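Local coordinates for protein fumarate lyase (Mesorhizobium sp., PDB 3C8T) that is of undetermined function but is a largely helical, four-chain member of the fumarate lyase family, at residues 22-27 with 64-69; 27-32 with 113-118; 78-83 with 106-111. All blocks are in the same frame, centred on the assembly; numbering follows the deposited sequence.

The three contacts lie close together on one side of the chain's centre, their own centres 10 to 12 Å apart, all within the lyase family region. Helix 23-43 serves contacts 1 and 2, which share I27, and helix 104-140 serves contacts 2 and 3. Helices 66-76 and 80-91, consecutive in the chain, complete contacts 1 and 3. Along the chain contacts 1 and 2 interleave, contact 1 closes before contact 3 opens, and both segments of contact 3 fall between those of contact 2. Four helices thus form one continuous packed cluster, with C30 touching I80 and L69 touching L83. Contacts 1 and 3 also touch the second subunit, so the cluster borders the subunit interface.

Contact 1. Residues 22-27 with 64-69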
# COMPACT_ATOMS: atom_id res chain seq x y z
N SER A 22 13.95 21.77 -4.79
CA SER A 22 13.21 23.00 -5.03
C SER A 22 13.16 23.33 -6.53
O SER A 22 13.96 22.81 -7.32
CB SER A 22 13.87 24.16 -4.26
OG SER A 22 15.15 24.44 -4.80
N ALA A 23 12.26 24.21 -6.91
CA ALA A 23 12.13 24.62 -8.30
C ALA A 23 13.42 25.24 -8.84
O ALA A 23 13.87 24.91 -9.95
CB ALA A 23 11.04 25.59 -8.41
N GLN A 24 14.02 26.12 -8.03
CA GLN A 24 15.22 26.88 -8.39
C GLN A 24 16.36 25.92 -8.69
O GLN A 24 17.07 26.05 -9.70
CB GLN A 24 15.61 27.82 -7.25
CG GLN A 24 14.54 28.94 -6.91
CD GLN A 24 13.14 28.47 -6.36
OE1 GLN A 24 12.90 27.30 -5.97
NE2 GLN A 24 12.20 29.42 -6.33
N SER A 25 16.56 24.97 -7.79
CA SER A 25 17.56 23.96 -8.01
C SER A 25 17.25 23.09 -9.25
O SER A 25 18.12 22.85 -10.06
CB SER A 25 17.77 23.13 -6.73
OG SER A 25 18.87 22.28 -6.93
N PHE A 26 16.01 22.67 -9.43
CA PHE A 26 15.61 21.85 -10.60
C PHE A 26 15.94 22.58 -11.89
O PHE A 26 16.67 22.08 -12.73
CB PHE A 26 14.12 21.49 -10.55
CG PHE A 26 13.66 20.61 -11.69
CD1 PHE A 26 14.12 19.29 -11.81
CD2 PHE A 26 12.74 21.08 -12.63
CE1 PHE A 26 13.70 18.47 -12.86
CE2 PHE A 26 12.31 20.26 -13.68
CZ PHE A 26 12.80 18.95 -13.81
N ILE A 27 15.39 23.78 -12.02
CA ILE A 27 15.67 24.69 -13.13
C ILE A 27 17.15 24.87 -13.38
O ILE A 27 17.59 24.74 -14.51
CB ILE A 27 14.97 26.09 -12.95
CG1 ILE A 27 13.44 25.92 -12.98
CG2 ILE A 27 15.50 27.14 -14.00
CD1 ILE A 27 12.91 25.04 -14.17
N PRO A 64 17.01 32.81 -14.28
CA PRO A 64 15.62 32.60 -14.71
C PRO A 64 14.66 33.54 -14.02
O PRO A 64 14.91 33.97 -12.90
CB PRO A 64 15.33 31.16 -14.28
CG PRO A 64 16.33 30.89 -13.18
CD PRO A 64 17.56 31.62 -13.61
N GLU A 65 13.57 33.85 -14.71
CA GLU A 65 12.48 34.60 -14.16
C GLU A 65 11.44 33.61 -13.65
O GLU A 65 10.56 33.17 -14.40
CB GLU A 65 11.91 35.48 -15.27
CG GLU A 65 11.57 36.87 -14.84
CD GLU A 65 11.66 37.85 -15.99
OE1 GLU A 65 12.71 37.86 -16.68
OE2 GLU A 65 10.67 38.58 -16.21
N MET A 66 11.55 33.24 -12.37
CA MET A 66 10.80 32.09 -11.79
C MET A 66 9.27 32.19 -11.78
O MET A 66 8.59 31.19 -12.03
CB MET A 66 11.32 31.71 -10.39
CG MET A 66 12.76 31.16 -10.37
SD MET A 66 13.09 29.59 -11.24
CE MET A 66 11.86 28.53 -10.43
N GLU A 67 8.73 33.37 -11.50
CA GLU A 67 7.28 33.57 -11.54
C GLU A 67 6.70 33.43 -12.96
O GLU A 67 5.67 32.80 -13.15
CB GLU A 67 6.89 34.93 -10.89
N ARG A 68 7.41 33.99 -13.95
CA ARG A 68 7.08 33.84 -15.39
C ARG A 68 7.10 32.36 -15.78
O ARG A 68 6.18 31.87 -16.44
CB ARG A 68 8.08 34.63 -16.24
CG ARG A 68 7.50 35.40 -17.43
CD ARG A 68 8.55 36.39 -18.01
NE ARG A 68 9.18 35.89 -19.24
CZ ARG A 68 10.46 36.08 -19.58
NH1 ARG A 68 11.28 36.74 -18.76
NH2 ARG A 68 10.94 35.60 -20.72
N LEU A 69 8.14 31.64 -15.33
CA LEU A 69 8.27 30.20 -15.53
C LEU A 69 7.09 29.42 -14.98
O LEU A 69 6.50 28.58 -15.67
CB LEU A 69 9.57 29.66 -14.93
CG LEU A 69 10.78 29.48 -15.86
CD1 LEU A 69 11.93 28.74 -15.18
CD2 LEU A 69 10.35 28.74 -17.13
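I27 meets three side chains of segment 64-69 in two ways. Its CG2 lies against the ring of P64, with CG2 and P64 CG 3.9 Å apart, and the two side chains slide past each other in opposite directions. I27 also slides past M66 in this manner: its CG1 is 4.0 Å from M66 CE. With L69 the approach is tip to tip instead, I27 CG1 standing 3.9 Å from L69 CD1. The chi1 of I27 (-64°) sets CG1 anti to the carbonyl carbon, while CG2 falls anti to the backbone N; the two branches divide their partners, CG2 taking P64 and CG1 taking M66 and L69.

M66 buries the most surface of any residue here. Its chain bends at both chi2 (-64°) and chi3 (-55°), the latter placing CE, and that methyl reaches the first turn of the opposite helix. There it packs on the methyl of A23, M66 CE to A23 CB measuring 3.7 Å, and also lies 4.0 Å from Q24 N. The carboxamide of Q24 flanks the same methyl more loosely.

No hydrogen bond crosses between the segments, so the join is apolar packing of two helix starts. S22 is the N-cap of one, accepting a weak bond from S25 N, and E65 occupies the N-cap position of the other, its carboxylate paired with R68.

In the surrounding fold, L69 continues onto P82, L83 and Q86 of helix 80-91, and F26 turns from this interface to helix 104-140 and meets Y8 of the second subunit edge-to-face. The contact therefore joins the beginnings of helices 23-43 and 66-76 in an all-helical cluster that borders the subunit interface.

Contact 2. Residues 27-32 with 113-118; sequences ISRCVE and VLQIRD
R29 spans the crossing of two helices, 23-43 and 104-140, from the packed side of L114 to the carboxylate of D118. The axes of the short segments 27-32 and 113-118 approach to 10.2 Å at an angle of 118° between their N-to-C directions. R29, E32 and D118 form a salt-bridge network, in which the R29-D118 bridge links the two helices and E32 holds R29 from its own helix.

R29 buries the most surface. Its chain is bent at chi2 and chi3 and crosses L114, whose CB sits over one guanidinium face, 3.8 Å above the plane and offset toward the rim. The far end of R29 and D118 come together tip to tip: NH2 bonds D118 OD2 at 2.8 Å. The acceptor lies in the guanidinium plane, whereas the donor arrives from above the carboxylate plane. Nearer the backbone, R29 NE is held by E32 OE1 at 2.9 Å, on the syn side of that carboxylate. Two acids thus grip the guanidinium at its edge, which should fix its rotation while L114 covers a face.

L114 follows in buried area. Its CD1 lies 3.9 Å from R29 O and also touches the E32 carboxylate group. Q115 adds its aliphatic part, CG against R29 CG, with the amide and guanidinium planes 78° apart.

One water joins the polar groups: it donates to D118 OD1 and to the carbonyl L114 O, the latter at 2.7 Å, while R29 NH1 and R117 NE give it weak bonds.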
# COMPACT_ATOMS: atom_id res chain seq x y z
N ILE A 27 15.39 23.78 -12.02
CA ILE A 27 15.67 24.69 -13.13
C ILE A 27 17.15 24.87 -13.38
O ILE A 27 17.59 24.74 -14.51
CB ILE A 27 14.97 26.09 -12.95
CG1 ILE A 27 13.44 25.92 -12.98
CG2 ILE A 27 15.50 27.14 -14.00
CD1 ILE A 27 12.91 25.04 -14.17
N SER A 28 17.95 25.15 -12.35
CA SER A 28 19.41 25.31 -12.62
C SER A 28 20.09 24.02 -13.19
O SER A 28 20.99 24.12 -14.05
CB SER A 28 20.15 25.87 -11.41
OG SER A 28 20.32 24.87 -10.45
N ARG A 29 19.62 22.84 -12.77
CA ARG A 29 20.08 21.56 -13.38
C ARG A 29 19.58 21.40 -14.81
O ARG A 29 20.27 20.81 -15.62
CB ARG A 29 19.64 20.32 -12.58
CG ARG A 29 19.88 20.30 -11.05
CD ARG A 29 21.13 21.02 -10.55
NE ARG A 29 22.39 20.37 -10.92
CZ ARG A 29 23.16 19.66 -10.08
NH1 ARG A 29 24.29 19.12 -10.51
NH2 ARG A 29 22.78 19.48 -8.83
N CYS A 30 18.38 21.92 -15.09
CA CYS A 30 17.81 21.98 -16.44
C CYS A 30 18.66 22.80 -17.40
O CYS A 30 18.97 22.35 -18.52
CB CYS A 30 16.36 22.48 -16.43
SG CYS A 30 15.10 21.24 -15.84
N VAL A 31 19.06 24.00 -16.95
CA VAL A 31 20.02 24.82 -17.67
C VAL A 31 21.35 24.08 -17.83
O VAL A 31 21.89 23.99 -18.95
CB VAL A 31 20.24 26.19 -16.96
CG1 VAL A 31 21.21 27.05 -17.74
CG2 VAL A 31 18.92 26.93 -16.76
N GLU A 32 21.87 23.51 -16.73
CA GLU A 32 23.11 22.73 -16.77
C GLU A 32 23.08 21.66 -17.86
O GLU A 32 24.05 21.50 -18.61
CB GLU A 32 23.46 22.15 -15.37
CG GLU A 32 24.60 21.14 -15.40
CD GLU A 32 24.98 20.55 -14.04
OE1 GLU A 32 24.37 20.92 -12.99
OE2 GLU A 32 25.91 19.70 -14.03
N VAL A 113 18.08 13.19 -12.47
CA VAL A 113 19.25 12.35 -12.16
C VAL A 113 20.37 13.17 -11.47
O VAL A 113 21.00 12.71 -10.53
CB VAL A 113 19.72 11.54 -13.41
CG1 VAL A 113 21.13 11.04 -13.27
CG2 VAL A 113 18.75 10.35 -13.68
N LEU A 114 20.57 14.41 -11.89
CA LEU A 114 21.57 15.26 -11.27
C LEU A 114 21.24 15.55 -9.79
O LEU A 114 22.14 15.56 -8.94
CB LEU A 114 21.74 16.58 -12.05
CG LEU A 114 22.31 16.40 -13.46
CD1 LEU A 114 22.13 17.68 -14.27
CD2 LEU A 114 23.74 15.97 -13.41
N GLN A 115 19.97 15.81 -9.50
CA GLN A 115 19.53 15.96 -8.12
C GLN A 115 19.70 14.65 -7.34
O GLN A 115 20.24 14.66 -6.23
CB GLN A 115 18.08 16.39 -8.14
CG GLN A 115 17.82 17.84 -8.64
CD GLN A 115 16.33 18.11 -8.76
OE1 GLN A 115 15.59 17.29 -9.27
NE2 GLN A 115 15.88 19.25 -8.25
N ILE A 116 19.24 13.53 -7.89
CA ILE A 116 19.46 12.20 -7.28
C ILE A 116 20.95 11.93 -6.90
O ILE A 116 21.22 11.34 -5.85
CB ILE A 116 18.87 11.04 -8.15
CG1 ILE A 116 17.31 11.17 -8.24
CG2 ILE A 116 19.19 9.68 -7.59
CD1 ILE A 116 16.64 10.20 -9.24
N ARG A 117 21.89 12.34 -7.76
CA ARG A 117 23.30 12.28 -7.40
C ARG A 117 23.61 13.03 -6.10
O ARG A 117 24.27 12.49 -5.19
CB ARG A 117 24.19 12.79 -8.53
CG ARG A 117 25.65 12.58 -8.21
CD ARG A 117 26.50 12.46 -9.44
NE ARG A 117 26.43 13.68 -10.23
CZ ARG A 117 27.04 13.82 -11.40
NH1 ARG A 117 27.76 12.82 -11.89
NH2 ARG A 117 26.91 14.95 -12.07
N ASP A 118 23.16 14.29 -6.01
CA ASP A 118 23.29 15.04 -4.75
C ASP A 118 22.46 14.41 -3.61
O ASP A 118 22.93 14.34 -2.50
CB ASP A 118 22.88 16.51 -4.93
CG ASP A 118 23.76 17.27 -5.96
OD1 ASP A 118 24.79 16.70 -6.42
OD2 ASP A 118 23.41 18.43 -6.31
O HOH W 1 24.65 16.38 -9.21

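Contact 3. Residues 78-83 with 106-111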
# COMPACT_ATOMS: atom_id res chain seq x y z
N TYR A 78 4.65 21.98 -18.97
CA TYR A 78 6.02 21.70 -18.50
C TYR A 78 6.92 22.94 -18.47
O TYR A 78 6.69 23.86 -19.23
CB TYR A 78 6.66 20.63 -19.40
CG TYR A 78 5.84 19.36 -19.49
CD1 TYR A 78 5.85 18.45 -18.46
CD2 TYR A 78 5.05 19.10 -20.60
CE1 TYR A 78 5.12 17.30 -18.51
CE2 TYR A 78 4.27 17.93 -20.67
CZ TYR A 78 4.33 17.03 -19.62
OH TYR A 78 3.61 15.86 -19.66
N PRO A 79 7.92 23.00 -17.55
CA PRO A 79 8.74 24.21 -17.55
C PRO A 79 9.82 24.26 -18.63
O PRO A 79 10.41 25.32 -18.81
CB PRO A 79 9.41 24.17 -16.16
CG PRO A 79 9.58 22.69 -15.88
CD PRO A 79 8.29 22.09 -16.45
N ILE A 80 10.08 23.14 -19.32
CA ILE A 80 11.25 23.10 -20.18
C ILE A 80 11.24 24.08 -21.37
O ILE A 80 12.22 24.78 -21.59
CB ILE A 80 11.60 21.67 -20.68
CG1 ILE A 80 11.89 20.73 -19.50
CG2 ILE A 80 12.75 21.71 -21.65
CD1 ILE A 80 12.67 21.35 -18.31
N LEU A 81 10.18 24.09 -22.15
CA LEU A 81 10.17 24.96 -23.32
C LEU A 81 10.11 26.44 -22.95
O LEU A 81 10.79 27.21 -23.59
CB LEU A 81 9.13 24.52 -24.38
CG LEU A 81 9.46 23.15 -25.02
CD1 LEU A 81 8.35 22.65 -25.96
CD2 LEU A 81 10.78 23.13 -25.77
N PRO A 82 9.32 26.83 -21.92
CA PRO A 82 9.43 28.19 -21.40
C PRO A 82 10.84 28.52 -20.89
O PRO A 82 11.37 29.60 -21.20
CB PRO A 82 8.42 28.21 -20.24
CG PRO A 82 7.47 27.15 -20.53
CD PRO A 82 8.26 26.08 -21.20
N LEU A 83 11.46 27.61 -20.14
CA LEU A 83 12.84 27.86 -19.74
C LEU A 83 13.78 28.05 -20.96
O LEU A 83 14.67 28.93 -20.95
CB LEU A 83 13.36 26.79 -18.76
CG LEU A 83 14.89 26.80 -18.64
CD1 LEU A 83 15.39 28.02 -17.87
CD2 LEU A 83 15.38 25.48 -18.03
N ASP A 106 13.66 14.33 -21.68
CA ASP A 106 15.13 14.20 -21.64
C ASP A 106 15.71 15.16 -20.61
O ASP A 106 16.51 14.77 -19.78
CB ASP A 106 15.74 14.51 -22.99
CG ASP A 106 15.43 13.49 -24.03
OD1 ASP A 106 15.07 12.34 -23.68
OD2 ASP A 106 15.56 13.83 -25.21
N ILE A 107 15.30 16.42 -20.68
CA ILE A 107 15.86 17.45 -19.81
C ILE A 107 15.41 17.25 -18.38
O ILE A 107 16.24 17.38 -17.45
CB ILE A 107 15.50 18.89 -20.28
CG1 ILE A 107 15.81 19.11 -21.77
CG2 ILE A 107 16.26 19.93 -19.42
CD1 ILE A 107 17.27 18.83 -22.22
N MET A 108 14.13 16.90 -18.21
CA MET A 108 13.53 16.66 -16.87
C MET A 108 14.05 15.38 -16.18
O MET A 108 14.33 15.42 -14.98
CB MET A 108 12.01 16.64 -16.94
CG MET A 108 11.40 18.00 -17.33
SD MET A 108 9.57 18.08 -17.37
CE MET A 108 9.29 18.09 -15.59
N ASP A 109 14.23 14.30 -16.95
CA ASP A 109 14.84 13.06 -16.43
C ASP A 109 16.29 13.28 -16.04
O ASP A 109 16.74 12.87 -14.96
CB ASP A 109 14.82 11.97 -17.51
CG ASP A 109 13.55 11.10 -17.48
OD1 ASP A 109 12.67 11.30 -16.64
OD2 ASP A 109 13.45 10.18 -18.33
N THR A 110 17.02 13.93 -16.92
CA THR A 110 18.45 14.19 -16.68
C THR A 110 18.69 15.14 -15.53
O THR A 110 19.54 14.87 -14.69
CB THR A 110 19.17 14.70 -17.95
OG1 THR A 110 19.11 13.70 -18.98
CG2 THR A 110 20.65 14.99 -17.61
N ALA A 111 17.95 16.24 -15.47
CA ALA A 111 18.02 17.13 -14.29
C ALA A 111 17.66 16.43 -12.99
O ALA A 111 18.26 16.70 -11.95
CB ALA A 111 17.12 18.36 -14.47
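I80 and M108 make the tightest apolar contact between 78-83 and 106-111, with I80 CG1 3.5 Å from M108 CG. The two side chains pass obliquely, and I80 CD1 also rests near M108 CG, at 3.7 Å. I80 crosses I107 in the same fashion. Here its CD1 meets I107 CG2 at 4.0 Å, and its CG2 lies beside I107 CG1, so one isoleucine packs on two consecutive residues of helix 104-140. P79 adds a looser touch, its CD 4.2 Å from M108 CE.

The second kind of interaction is Met-aromatic. Y78 and M108 side chains cross at about a right angle, and M108 SD is 3.9 Å from Y78 CD1. From the ring centroid SD stands 5.0 Å away, 59° off the normal, an oblique approach. An extended chi2 (-177°) carries SD outward from the helix to reach the ring.

Around this, Y78, P79 and M108 all pack on Y8 of the second subunit, and W318 and W322 of helix 315-344 touch M108 and Y78 respectively.

No hydrogen bond or salt bridge crosses between the segments. D106 and D109 direct their polar groups elsewhere, D106 to H225 and backbone amides, D109 to R228. The chemistry therefore implies that the start of helix 80-91 is held to helix 104-140 by dispersion and burial of apolar surface, the oblique contact of M108 SD with Y78 being part of that packing.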